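Citrate synthase (Metallosphaera sedula, PDB 6ABW) probably catalyses the condensation of oxaloacetate with acetyl-CoA and water to give citrate and CoA, a step of the tricarboxylic acid cycle. Local coordinates at residues V23-T28 / S200-L205; S212-C217 / H357-V362; I290-S295 / K299-A304. One frame throughout, in Å; residues are numbered along the deposited sequence.

Contact 1: residues V23-T28 / S200-L205; sequences VFIKTT and STTAAL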
ATOM      1  N   VAL A  23     -13.921 -16.834  -1.672  1.00 74.05           N
ATOM      2  CA  VAL A  23     -13.167 -16.906  -2.933  1.00 69.19           C
ATOM      3  C   VAL A  23     -11.670 -17.219  -2.661  1.00 63.66           C
ATOM      4  O   VAL A  23     -10.948 -16.425  -2.053  1.00 56.94           O
ATOM      5  CB  VAL A  23     -13.411 -15.667  -3.854  1.00 63.80           C
ATOM      6  CG1 VAL A  23     -12.822 -14.378  -3.307  1.00 64.76           C
ATOM      7  CG2 VAL A  23     -12.887 -15.931  -5.263  1.00 64.24           C
ATOM      8  N   PHE A  24     -11.241 -18.417  -3.070  1.00 57.96           N
ATOM      9  CA  PHE A  24      -9.842 -18.821  -2.963  1.00 51.51           C
ATOM     10  C   PHE A  24      -8.973 -17.985  -3.894  1.00 46.15           C
ATOM     11  O   PHE A  24      -9.070 -18.111  -5.106  1.00 41.97           O
ATOM     12  CB  PHE A  24      -9.661 -20.311  -3.281  1.00 50.87           C
ATOM     13  CG  PHE A  24     -10.203 -21.220  -2.227  1.00 50.83           C
ATOM     14  CD1 PHE A  24      -9.489 -21.454  -1.061  1.00 48.73           C
ATOM     15  CD2 PHE A  24     -11.437 -21.832  -2.387  1.00 57.98           C
ATOM     16  CE1 PHE A  24      -9.979 -22.282  -0.062  1.00 50.59           C
ATOM     17  CE2 PHE A  24     -11.943 -22.667  -1.393  1.00 56.87           C
ATOM     18  CZ  PHE A  24     -11.207 -22.900  -0.233  1.00 55.56           C
ATOM     19  N   ILE A  25      -8.145 -17.117  -3.306  1.00 38.65           N
ATOM     20  CA  ILE A  25      -7.235 -16.234  -4.056  1.00 38.77           C
ATOM     21  C   ILE A  25      -5.899 -16.903  -4.415  1.00 36.27           C
ATOM     22  O   ILE A  25      -5.220 -16.424  -5.332  1.00 32.21           O
ATOM     23  CB  ILE A  25      -6.969 -14.879  -3.313  1.00 40.81           C
ATOM     24  CG1 ILE A  25      -6.371 -13.821  -4.254  1.00 44.97           C
ATOM     25  CG2 ILE A  25      -6.068 -15.055  -2.095  1.00 40.07           C
ATOM     26  CD1 ILE A  25      -6.020 -12.503  -3.573  1.00 49.44           C
ATOM     27  N   LYS A  26      -5.524 -17.986  -3.710  1.00 28.70           N
ATOM     28  CA  LYS A  26      -4.261 -18.637  -3.973  1.00 27.87           C
ATOM     29  C   LYS A  26      -4.256 -20.000  -3.282  1.00 27.03           C
ATOM     30  O   LYS A  26      -5.116 -20.288  -2.424  1.00 29.17           O
ATOM     31  CB  LYS A  26      -3.057 -17.751  -3.491  1.00 28.43           C
ATOM     32  CG  LYS A  26      -2.897 -17.683  -1.961  1.00 28.52           C
ATOM     33  CD  LYS A  26      -1.853 -16.657  -1.513  1.00 28.98           C
ATOM     34  CE  LYS A  26      -0.400 -16.996  -1.832  1.00 30.05           C
ATOM     35  NZ  LYS A  26       0.241 -17.934  -0.911  1.00 29.46           N
ATOM     36  N   THR A  27      -3.289 -20.832  -3.648  1.00 26.63           N
ATOM     37  CA  THR A  27      -2.944 -21.990  -2.849  1.00 27.16           C
ATOM     38  C   THR A  27      -1.818 -21.608  -1.906  1.00 25.58           C
ATOM     39  O   THR A  27      -1.094 -20.652  -2.162  1.00 25.63           O
ATOM     40  CB  THR A  27      -2.459 -23.158  -3.720  1.00 28.98           C
ATOM     41  OG1 THR A  27      -1.235 -22.788  -4.352  1.00 31.04           O
ATOM     42  CG2 THR A  27      -3.479 -23.495  -4.769  1.00 28.78           C
ATOM     43  N   THR A  28      -1.674 -22.337  -0.807  1.00 22.48           N
ATOM     44  CA  THR A  28      -0.558 -22.143   0.062  1.00 20.18           C
ATOM     45  C   THR A  28      -0.095 -23.437   0.674  1.00 20.68           C
ATOM     46  O   THR A  28      -0.898 -24.332   0.856  1.00 22.67           O
ATOM     47  CB  THR A  28      -0.865 -21.063   1.189  1.00 18.93           C
ATOM     48  OG1 THR A  28       0.337 -20.739   1.847  1.00 20.29           O
ATOM     49  CG2 THR A  28      -1.850 -21.581   2.264  1.00 21.57           C
ATOM     50  N   SER A 200      -4.615  -7.112   4.935  1.00  9.86           N
ATOM     51  CA  SER A 200      -3.196  -6.799   4.792  1.00  9.89           C
ATOM     52  C   SER A 200      -2.431  -7.765   3.870  1.00 10.01           C
ATOM     53  O   SER A 200      -1.717  -7.345   2.967  1.00 10.62           O
ATOM     54  CB  SER A 200      -2.526  -6.712   6.151  1.00 10.08           C
ATOM     55  OG  SER A 200      -2.729  -7.907   6.939  1.00 10.27           O
ATOM     56  N   THR A 201      -2.690  -9.051   3.990  1.00  9.41           N
ATOM     57  CA  THR A 201      -2.059 -10.028   3.128  1.00 11.12           C
ATOM     58  C   THR A 201      -2.599  -9.837   1.708  1.00 10.54           C
ATOM     59  O   THR A 201      -1.816  -9.858   0.753  1.00 11.27           O
ATOM     60  CB  THR A 201      -2.289 -11.473   3.660  1.00 11.09           C
ATOM     61  OG1 THR A 201      -1.801 -11.580   5.001  1.00 12.32           O
ATOM     62  CG2 THR A 201      -1.544 -12.484   2.827  1.00 11.74           C
ATOM     63  N   THR A 202      -3.892  -9.598   1.568  1.00 10.12           N
ATOM     64  CA  THR A 202      -4.496  -9.355   0.256  1.00 10.50           C
ATOM     65  C   THR A 202      -3.850  -8.128  -0.456  1.00 10.11           C
ATOM     66  O   THR A 202      -3.503  -8.227  -1.617  1.00  8.54           O
ATOM     67  CB  THR A 202      -6.006  -9.212   0.362  1.00 11.47           C
ATOM     68  OG1 THR A 202      -6.577 -10.361   0.988  1.00 13.04           O
ATOM     69  CG2 THR A 202      -6.642  -9.005  -0.985  1.00 12.26           C
ATOM     70  N   ALA A 203      -3.642  -7.018   0.282  1.00  9.47           N
ATOM     71  CA  ALA A 203      -2.980  -5.850  -0.302  1.00  9.59           C
ATOM     72  C   ALA A 203      -1.575  -6.167  -0.752  1.00  9.42           C
ATOM     73  O   ALA A 203      -1.148  -5.706  -1.816  1.00 10.80           O
ATOM     74  CB  ALA A 203      -2.975  -4.690   0.661  1.00  9.45           C
ATOM     75  N   ALA A 204      -0.846  -6.924   0.048  1.00  8.76           N
ATOM     76  CA  ALA A 204       0.512  -7.383  -0.332  1.00  9.46           C
ATOM     77  C   ALA A 204       0.468  -8.185  -1.623  1.00 10.42           C
ATOM     78  O   ALA A 204       1.270  -7.923  -2.467  1.00 10.54           O
ATOM     79  CB  ALA A 204       1.180  -8.147   0.760  1.00  8.89           C
ATOM     80  N   LEU A 205      -0.488  -9.106  -1.760  1.00 10.57           N
ATOM     81  CA  LEU A 205      -0.618  -9.925  -2.915  1.00 11.07           C
ATOM     82  C   LEU A 205      -0.942  -9.119  -4.177  1.00 10.28           C
ATOM     83  O   LEU A 205      -0.314  -9.289  -5.206  1.00  9.79           O
ATOM     84  CB  LEU A 205      -1.642 -11.024  -2.666  1.00 12.07           C
ATOM     85  CG  LEU A 205      -1.247 -12.066  -1.618  1.00 12.79           C
ATOM     86  CD1 LEU A 205      -2.469 -12.966  -1.319  1.00 15.33           C
ATOM     87  CD2 LEU A 205      -0.099 -12.959  -2.095  1.00 13.06           C
TER
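Thr202 is the first residue of helix segment 200-205 to meet the N-terminal strand 24-28: its methyl CG2 lies 4.4 Å from CD1 of Ile25, a loose touch at the end of an extended isoleucine chain. Its hydroxyl OG1 bonds the carbonyl of Pro198, just ahead of the helix, and Pro371 of the second subunit packs on both Thr202 and Ile25. One helical turn on, Leu205 does most of the work. Its CG stands anti to the carbonyl carbon (chi1 -67°), and both methyls reach Lys26. CD1 comes within 3.7 Å of Lys26 CD and 4.2 Å of Ile25 CD1, while CD2 lies 4.1 Å from Lys26 CE. The leucine and lysine side chains cross at about a right angle. These contacts at CD and CE set the leucine fork against the methylene part of the lysine. Lys26 is bent at its last two torsions, and its NZ makes a salt bridge with Glu360 and a hydrogen bond with His357; a weak bond of 3.3 Å also joins NZ to Thr27 O. Strand and helix segment run nearly perpendicular, at 87°, with their axes 10.8 Å apart. Strand 24-28 pairs in a parallel ladder with a strand of the second subunit, so the sheet runs on across the interface and the helix backs a strand of the dimer contact. No hydrogen bond joins the two segments; the chemistry between them is apolar, while the ammonium of this buried lysine is paired with Glu360 and His357, and the carboxylate probably offsets its charge.

Contact 2: residues S212-C217 / H357-V362; sequences SDIYSC and HVIEYV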
ATOM      1  N   SER A 212       5.949  -5.186  -8.022  1.00 10.60           N
ATOM      2  CA  SER A 212       6.498  -4.211  -7.070  1.00 10.16           C
ATOM      3  C   SER A 212       7.390  -4.945  -6.050  1.00  9.94           C
ATOM      4  O   SER A 212       7.113  -6.070  -5.673  1.00 10.75           O
ATOM      5  CB  SER A 212       5.375  -3.403  -6.402  1.00 10.95           C
ATOM      6  OG  SER A 212       5.982  -2.346  -5.630  1.00 15.14           O
ATOM      7  N   ASP A 213       8.482  -4.306  -5.622  1.00  9.65           N
ATOM      8  CA  ASP A 213       9.425  -4.934  -4.694  1.00 10.29           C
ATOM      9  C   ASP A 213       8.791  -5.339  -3.341  1.00  9.96           C
ATOM     10  O   ASP A 213       7.747  -4.841  -2.951  1.00  8.68           O
ATOM     11  CB  ASP A 213      10.636  -4.067  -4.473  1.00 10.90           C
ATOM     12  CG  ASP A 213      10.311  -2.721  -3.808  1.00 12.56           C
ATOM     13  OD1 ASP A 213      10.205  -2.696  -2.568  1.00 11.54           O
ATOM     14  OD2 ASP A 213      10.172  -1.697  -4.486  1.00 13.83           O
ATOM     15  N   ILE A 214       9.409  -6.323  -2.732  1.00  9.82           N
ATOM     16  CA  ILE A 214       8.914  -6.861  -1.481  1.00 10.37           C
ATOM     17  C   ILE A 214       8.681  -5.848  -0.357  1.00  8.85           C
ATOM     18  O   ILE A 214       7.764  -5.997   0.437  1.00  8.39           O
ATOM     19  CB  ILE A 214       9.778  -8.088  -1.052  1.00 11.03           C
ATOM     20  CG1 ILE A 214       8.983  -8.956  -0.110  1.00 13.07           C
ATOM     21  CG2 ILE A 214      11.112  -7.629  -0.489  1.00 12.69           C
ATOM     22  CD1 ILE A 214       9.501 -10.411  -0.060  1.00 15.57           C
ATOM     23  N   TYR A 215       9.506  -4.808  -0.262  1.00  8.50           N
ATOM     24  CA  TYR A 215       9.271  -3.784   0.700  1.00  8.79           C
ATOM     25  C   TYR A 215       7.947  -3.017   0.453  1.00  8.76           C
ATOM     26  O   TYR A 215       7.216  -2.740   1.427  1.00  8.81           O
ATOM     27  CB  TYR A 215      10.422  -2.789   0.747  1.00  9.17           C
ATOM     28  CG  TYR A 215      11.693  -3.374   1.370  1.00  9.84           C
ATOM     29  CD1 TYR A 215      12.586  -4.075   0.604  1.00 10.57           C
ATOM     30  CD2 TYR A 215      11.982  -3.237   2.723  1.00  9.76           C
ATOM     31  CE1 TYR A 215      13.749  -4.648   1.146  1.00 10.81           C
ATOM     32  CE2 TYR A 215      13.143  -3.738   3.260  1.00 10.47           C
ATOM     33  CZ  TYR A 215      14.024  -4.482   2.482  1.00 11.02           C
ATOM     34  OH  TYR A 215      15.200  -5.050   3.043  1.00 11.32           O
ATOM     35  N   SER A 216       7.631  -2.743  -0.826  1.00  8.64           N
ATOM     36  CA  SER A 216       6.393  -2.065  -1.215  1.00  8.71           C
ATOM     37  C   SER A 216       5.186  -2.982  -0.991  1.00  8.77           C
ATOM     38  O   SER A 216       4.132  -2.466  -0.670  1.00  7.42           O
ATOM     39  CB  SER A 216       6.421  -1.520  -2.640  1.00 10.24           C
ATOM     40  OG  SER A 216       7.052  -0.238  -2.571  1.00 11.28           O
ATOM     41  N   CYS A 217       5.367  -4.297  -1.135  1.00  8.46           N
ATOM     42  CA  CYS A 217       4.326  -5.238  -0.727  1.00  9.06           C
ATOM     43  C   CYS A 217       3.989  -5.078   0.760  1.00  8.52           C
ATOM     44  O   CYS A 217       2.814  -5.005   1.113  1.00  8.69           O
ATOM     45  CB  CYS A 217       4.690  -6.676  -1.099  1.00 10.14           C
ATOM     46  SG  CYS A 217       4.909  -6.908  -2.877  1.00 12.08           S
ATOM     47  N   HIS A 357       3.974 -15.266   1.809  1.00 10.82           N
ATOM     48  CA  HIS A 357       2.828 -15.351   0.883  1.00 12.12           C
ATOM     49  C   HIS A 357       3.102 -14.711  -0.471  1.00 11.42           C
ATOM     50  O   HIS A 357       2.694 -15.235  -1.497  1.00 11.94           O
ATOM     51  CB  HIS A 357       1.560 -14.745   1.456  1.00 13.65           C
ATOM     52  CG  HIS A 357       0.800 -15.660   2.349  1.00 15.10           C
ATOM     53  ND1 HIS A 357      -0.075 -16.592   1.853  1.00 19.88           N
ATOM     54  CD2 HIS A 357       0.704 -15.739   3.703  1.00 17.46           C
ATOM     55  CE1 HIS A 357      -0.585 -17.300   2.860  1.00 19.87           C
ATOM     56  NE2 HIS A 357      -0.140 -16.788   3.994  1.00 17.61           N
ATOM     57  N   VAL A 358       3.765 -13.568  -0.493  1.00 11.30           N
ATOM     58  CA  VAL A 358       4.002 -12.915  -1.746  1.00 11.02           C
ATOM     59  C   VAL A 358       5.046 -13.706  -2.559  1.00 11.18           C
ATOM     60  O   VAL A 358       4.866 -13.813  -3.769  1.00 12.82           O
ATOM     61  CB  VAL A 358       4.345 -11.416  -1.692  1.00 11.14           C
ATOM     62  CG1 VAL A 358       3.129 -10.667  -1.113  1.00 11.49           C
ATOM     63  CG2 VAL A 358       5.588 -11.096  -0.921  1.00 13.31           C
ATOM     64  N   ILE A 359       6.027 -14.297  -1.901  1.00 10.60           N
ATOM     65  CA  ILE A 359       7.065 -15.080  -2.595  1.00 11.57           C
ATOM     66  C   ILE A 359       6.391 -16.287  -3.227  1.00 13.17           C
ATOM     67  O   ILE A 359       6.588 -16.552  -4.391  1.00 13.95           O
ATOM     68  CB  ILE A 359       8.218 -15.468  -1.713  1.00 11.33           C
ATOM     69  CG1 ILE A 359       9.018 -14.259  -1.329  1.00 10.74           C
ATOM     70  CG2 ILE A 359       9.120 -16.546  -2.398  1.00 12.49           C
ATOM     71  CD1 ILE A 359      10.026 -14.478  -0.287  1.00 11.31           C
ATOM     72  N   GLU A 360       5.526 -16.964  -2.479  1.00 13.36           N
ATOM     73  CA  GLU A 360       4.753 -18.114  -3.016  1.00 16.65           C
ATOM     74  C   GLU A 360       3.934 -17.717  -4.189  1.00 16.99           C
ATOM     75  O   GLU A 360       3.895 -18.412  -5.241  1.00 17.56           O
ATOM     76  CB  GLU A 360       3.773 -18.655  -1.977  1.00 20.12           C
ATOM     77  CG  GLU A 360       4.078 -19.954  -1.346  1.00 25.78           C
ATOM     78  CD  GLU A 360       2.877 -20.489  -0.491  1.00 29.98           C
ATOM     79  OE1 GLU A 360       2.951 -21.698  -0.177  1.00 31.60           O
ATOM     80  OE2 GLU A 360       1.899 -19.721  -0.148  1.00 24.32           O
ATOM     81  N   TYR A 361       3.255 -16.575  -4.055  1.00 15.33           N
ATOM     82  CA  TYR A 361       2.414 -16.082  -5.101  1.00 16.95           C
ATOM     83  C   TYR A 361       3.164 -15.710  -6.388  1.00 15.55           C
ATOM     84  O   TYR A 361       2.735 -16.112  -7.487  1.00 20.71           O
ATOM     85  CB  TYR A 361       1.550 -14.920  -4.584  1.00 19.63           C
ATOM     86  CG  TYR A 361       0.552 -14.447  -5.585  1.00 22.24           C
ATOM     87  CD1 TYR A 361      -0.652 -15.114  -5.772  1.00 27.52           C
ATOM     88  CD2 TYR A 361       0.830 -13.338  -6.353  1.00 28.58           C
ATOM     89  CE1 TYR A 361      -1.582 -14.644  -6.710  1.00 33.16           C
ATOM     90  CE2 TYR A 361      -0.056 -12.875  -7.303  1.00 34.57           C
ATOM     91  CZ  TYR A 361      -1.271 -13.517  -7.487  1.00 39.68           C
ATOM     92  OH  TYR A 361      -2.125 -12.998  -8.475  1.00 44.07           O
ATOM     93  N   VAL A 362       4.247 -14.954  -6.272  1.00 15.10           N
ATOM     94  CA  VAL A 362       4.976 -14.482  -7.438  1.00 16.42           C
ATOM     95  C   VAL A 362       5.620 -15.728  -8.113  1.00 18.73           C
ATOM     96  O   VAL A 362       5.612 -15.826  -9.363  1.00 19.22           O
ATOM     97  CB  VAL A 362       6.047 -13.444  -7.078  1.00 15.69           C
ATOM     98  CG1 VAL A 362       6.967 -13.177  -8.221  1.00 18.31           C
ATOM     99  CG2 VAL A 362       5.405 -12.084  -6.624  1.00 16.58           C
TER
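Ile214 reaches across to Val358 and Ile359, and this trio of branched side chains is the tighter part of the contact. The Ile214 chain is extended, CG1 anti to the backbone N (chi1 -158°), which brings CD1 to the facing helix. There it sits 4.1 Å from Val358 CG2 and equally 4.1 Å from Ile359 CG1, so one methyl touches two consecutive residues of helix 342-365. Val358 CG2 is also 4.1 Å from Ile214 CG1, thus lying alongside the last bond of the isoleucine, and CD1 of Ile359 adds a further touch on CD1 of Ile214. The looser part lies at Cys217, one turn along the first helix: its CB is 4.3 Å from the other valine methyl, CG1, and the backbones come nearest here, with 7.8 Å between the CA atoms of Cys217 and Val358. Neither part opens to solvent, for all four touching residues are buried: Leu135 of helix 128-151 covers Ile214, Ala132 and Arg129 of the same helix flank Ile359, and Trp123 packs on Val358. Polar groups gather away from this apolar patch. Asp213 is the N-cap of helix 214-225, its OD1 accepting from Ser216 N at 3.1 Å, with the donor 50° out of the carboxylate plane. OD1 also bonds Ser116 OG, while OD2 forms a salt bridge with Lys226 of the second subunit. The result is a capped helix start whose apolar side packs on a long helix and whose polar side faces the dimer partner, in keeping with the largely helical, dimeric citrate synthase fold.

Contact 3: residues I290-S295 / K299-A304; sequences ISERNS and KYFEIA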
ATOM      1  N   ILE A 290       5.870 -13.790  32.974  1.00 23.33           N
ATOM      2  CA  ILE A 290       6.479 -12.480  32.988  1.00 21.69           C
ATOM      3  C   ILE A 290       5.623 -11.401  33.646  1.00 20.16           C
ATOM      4  O   ILE A 290       6.145 -10.349  34.025  1.00 22.79           O
ATOM      5  CB  ILE A 290       6.906 -12.023  31.555  1.00 20.98           C
ATOM      6  CG1 ILE A 290       5.708 -11.987  30.611  1.00 20.24           C
ATOM      7  CG2 ILE A 290       7.958 -12.970  31.002  1.00 21.15           C
ATOM      8  CD1 ILE A 290       6.018 -11.294  29.319  1.00 22.31           C
ATOM      9  N   SER A 291       4.309 -11.637  33.785  1.00 20.27           N
ATOM     10  CA  SER A 291       3.448 -10.635  34.431  1.00 23.47           C
ATOM     11  C   SER A 291       3.664 -10.497  35.919  1.00 27.77           C
ATOM     12  O   SER A 291       3.402  -9.419  36.480  1.00 23.44           O
ATOM     13  CB  SER A 291       1.989 -10.961  34.193  1.00 23.62           C
ATOM     14  OG  SER A 291       1.745 -10.690  32.805  1.00 29.46           O
ATOM     15  N   GLU A 292       4.097 -11.587  36.534  1.00 33.71           N
ATOM     16  CA  GLU A 292       4.151 -11.665  38.001  1.00 50.00           C
ATOM     17  C   GLU A 292       5.199 -10.721  38.555  1.00 50.46           C
ATOM     18  O   GLU A 292       4.990 -10.122  39.593  1.00 54.70           O
ATOM     19  CB  GLU A 292       4.382 -13.112  38.475  1.00 54.02           C
ATOM     20  CG  GLU A 292       3.280 -14.142  38.104  1.00 65.93           C
ATOM     21  CD  GLU A 292       1.815 -13.616  38.026  1.00 76.41           C
ATOM     22  OE1 GLU A 292       1.187 -13.450  39.094  1.00 93.79           O
ATOM     23  OE2 GLU A 292       1.251 -13.402  36.913  1.00 64.71           O
ATOM     24  N   ARG A 293       6.277 -10.536  37.805  1.00 56.65           N
ATOM     25  CA  ARG A 293       7.392  -9.692  38.220  1.00 58.77           C
ATOM     26  C   ARG A 293       7.201  -8.155  38.113  1.00 55.10           C
ATOM     27  O   ARG A 293       8.156  -7.408  38.349  1.00 63.08           O
ATOM     28  CB  ARG A 293       8.641 -10.064  37.400  1.00 68.53           C
ATOM     29  CG  ARG A 293       9.106 -11.522  37.458  1.00 72.16           C
ATOM     30  CD  ARG A 293      10.637 -11.584  37.442  1.00 79.37           C
ATOM     31  NE  ARG A 293      11.231 -12.653  36.628  1.00 85.68           N
ATOM     32  CZ  ARG A 293      11.472 -12.621  35.306  1.00 84.90           C
ATOM     33  NH1 ARG A 293      11.137 -11.581  34.524  1.00 84.81           N
ATOM     34  NH2 ARG A 293      12.052 -13.673  34.748  1.00 78.04           N
ATOM     35  N   ASN A 294       6.028  -7.669  37.721  1.00 45.50           N
ATOM     36  CA  ASN A 294       5.681  -6.259  37.902  1.00 39.72           C
ATOM     37  C   ASN A 294       4.207  -6.175  38.344  1.00 38.50           C
ATOM     38  O   ASN A 294       3.332  -6.746  37.698  1.00 34.38           O
ATOM     39  CB  ASN A 294       5.897  -5.502  36.607  1.00 41.88           C
ATOM     40  CG  ASN A 294       5.254  -4.136  36.631  1.00 50.96           C
ATOM     41  OD1 ASN A 294       4.190  -3.902  36.041  1.00 55.96           O
ATOM     42  ND2 ASN A 294       5.875  -3.226  37.355  1.00 59.30           N
ATOM     43  N   SER A 295       3.919  -5.455  39.419  1.00 39.54           N
ATOM     44  CA  SER A 295       2.572  -5.479  39.993  1.00 37.00           C
ATOM     45  C   SER A 295       1.505  -4.823  39.084  1.00 33.18           C
ATOM     46  O   SER A 295       0.331  -5.210  39.124  1.00 29.36           O
ATOM     47  CB  SER A 295       2.580  -4.880  41.377  1.00 40.08           C
ATOM     48  OG  SER A 295       2.699  -3.492  41.248  1.00 45.08           O
ATOM     49  N   LYS A 299      -1.586  -7.128  37.709  1.00 15.58           N
ATOM     50  CA  LYS A 299      -2.939  -6.696  37.861  1.00 18.13           C
ATOM     51  C   LYS A 299      -3.755  -6.953  36.571  1.00 15.70           C
ATOM     52  O   LYS A 299      -4.907  -7.484  36.621  1.00 14.91           O
ATOM     53  CB  LYS A 299      -2.874  -5.211  38.223  1.00 23.91           C
ATOM     54  CG  LYS A 299      -4.118  -4.515  38.637  1.00 31.60           C
ATOM     55  CD  LYS A 299      -3.864  -3.015  38.820  1.00 34.28           C
ATOM     56  CE  LYS A 299      -3.636  -2.298  37.475  1.00 40.75           C
ATOM     57  NZ  LYS A 299      -3.973  -0.838  37.542  1.00 43.02           N
ATOM     58  N   TYR A 300      -3.171  -6.595  35.421  1.00 14.44           N
ATOM     59  CA  TYR A 300      -3.850  -6.801  34.123  1.00 13.76           C
ATOM     60  C   TYR A 300      -4.026  -8.265  33.791  1.00 12.01           C
ATOM     61  O   TYR A 300      -5.061  -8.619  33.270  1.00 12.25           O
ATOM     62  CB  TYR A 300      -3.139  -5.987  33.026  1.00 14.57           C
ATOM     63  CG  TYR A 300      -3.309  -4.494  33.207  1.00 15.25           C
ATOM     64  CD1 TYR A 300      -4.557  -3.912  33.518  1.00 16.99           C
ATOM     65  CD2 TYR A 300      -2.219  -3.651  33.145  1.00 17.12           C
ATOM     66  CE1 TYR A 300      -4.694  -2.543  33.711  1.00 18.31           C
ATOM     67  CE2 TYR A 300      -2.358  -2.272  33.298  1.00 18.27           C
ATOM     68  CZ  TYR A 300      -3.608  -1.725  33.539  1.00 19.49           C
ATOM     69  OH  TYR A 300      -3.797  -0.371  33.687  1.00 22.04           O
ATOM     70  N   PHE A 301      -3.066  -9.101  34.111  1.00 12.27           N
ATOM     71  CA  PHE A 301      -3.113 -10.526  33.906  1.00 12.85           C
ATOM     72  C   PHE A 301      -4.232 -11.107  34.773  1.00 12.92           C
ATOM     73  O   PHE A 301      -5.045 -11.863  34.293  1.00 13.75           O
ATOM     74  CB  PHE A 301      -1.793 -11.256  34.213  1.00 15.27           C
ATOM     75  CG  PHE A 301      -1.906 -12.748  34.119  1.00 17.45           C
ATOM     76  CD1 PHE A 301      -1.998 -13.376  32.887  1.00 18.30           C
ATOM     77  CD2 PHE A 301      -1.995 -13.537  35.262  1.00 23.03           C
ATOM     78  CE1 PHE A 301      -2.109 -14.764  32.753  1.00 21.08           C
ATOM     79  CE2 PHE A 301      -2.189 -14.935  35.151  1.00 24.17           C
ATOM     80  CZ  PHE A 301      -2.225 -15.546  33.896  1.00 23.54           C
ATOM     81  N   GLU A 302      -4.335 -10.612  36.011  1.00 13.73           N
ATOM     82  CA  GLU A 302      -5.394 -11.077  36.939  1.00 14.26           C
ATOM     83  C   GLU A 302      -6.747 -10.646  36.474  1.00 13.38           C
ATOM     84  O   GLU A 302      -7.682 -11.405  36.545  1.00 13.97           O
ATOM     85  CB  GLU A 302      -5.130 -10.568  38.366  1.00 16.91           C
ATOM     86  CG  GLU A 302      -3.866 -11.224  38.930  1.00 21.84           C
ATOM     87  CD  GLU A 302      -3.592 -10.931  40.415  1.00 33.70           C
ATOM     88  OE1 GLU A 302      -4.422 -10.201  41.041  1.00 36.98           O
ATOM     89  OE2 GLU A 302      -2.532 -11.426  40.943  1.00 41.24           O
ATOM     90  N   ILE A 303      -6.869  -9.425  35.961  1.00 13.16           N
ATOM     91  CA  ILE A 303      -8.153  -8.983  35.400  1.00 13.07           C
ATOM     92  C   ILE A 303      -8.515  -9.825  34.165  1.00 11.99           C
ATOM     93  O   ILE A 303      -9.640 -10.272  34.013  1.00 11.82           O
ATOM     94  CB  ILE A 303      -8.123  -7.503  35.015  1.00 12.91           C
ATOM     95  CG1 ILE A 303      -8.039  -6.620  36.273  1.00 13.78           C
ATOM     96  CG2 ILE A 303      -9.354  -7.180  34.189  1.00 13.40           C
ATOM     97  CD1 ILE A 303      -7.447  -5.257  35.977  1.00 12.76           C
ATOM     98  N   ALA A 304      -7.535 -10.042  33.274  1.00 11.44           N
ATOM     99  CA  ALA A 304      -7.807 -10.856  32.060  1.00 11.11           C
ATOM    100  C   ALA A 304      -8.255 -12.256  32.415  1.00 11.04           C
ATOM    101  O   ALA A 304      -9.219 -12.769  31.830  1.00 10.80           O
ATOM    102  CB  ALA A 304      -6.538 -10.984  31.231  1.00 11.21           C
TER
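Phe301 meets Ser291 and Glu292 at the turn between helices 278-292 and 295-315. Its CB touches both CB and OG of Ser291, each at 3.8 Å, and here the two helices are close, with 6.6 Å between the CA atoms of Ser291 and Phe301. From CB, the ring carbon CG stands anti to the backbone N (chi1 174°), which puts the ring beside Glu292. On the ring flank nearer Glu292, CD2 lies 3.6 Å from OE2 of that glutamate; further out, CE2 is 4.2 Å from the same oxygen. The approach is oblique, with carboxylate and ring planes 77° apart, though Glu292 is poorly ordered and its position is less certain. Its other oxygen, OE1, forms a salt bridge with Arg298. Ser291 OG bonds back to the Ala287 carbonyl in its own helix and offers Phe301 only van der Waals contact. The one hydrogen bond between the segments belongs to the first turn of the second helix: Lys299 N donates to Ser295 O at 3.1 Å and 151°. Asn294 is the N-cap of helix 295-315, its OD1 accepting from Ala297 N, so two consecutive helices are tightly connected and the second has a capped start. Chemically, the turn is joined by van der Waals contact of Phe301 with Ser291 and by one backbone hydrogen bond, while Arg298, paired with Glu292 and weakly with Glu302, probably offsets the mutual repulsion of these two carboxylates.

How the contacts relate
From the N terminus, strand 24-28 is laid against helix 199-208 in contact 1, closing a loop of 171 mostly helical residues. Helix 214-225 follows directly and opens contact 2, which reaches forward to helix 342-365; contacts 1 and 2 are thus in series, yet their centres lie about 11 Å apart and they touch, through a probable hydrogen bond between Thr28 and Glu360 and through Leu205 packing on Tyr361. Both also meet the second subunit. Contact 3, a short-range turn between helices 278-292 and 295-315, falls within the chain span of contact 2 but sits across the chain's centre, its own centre about 37 Å from that of contact 1.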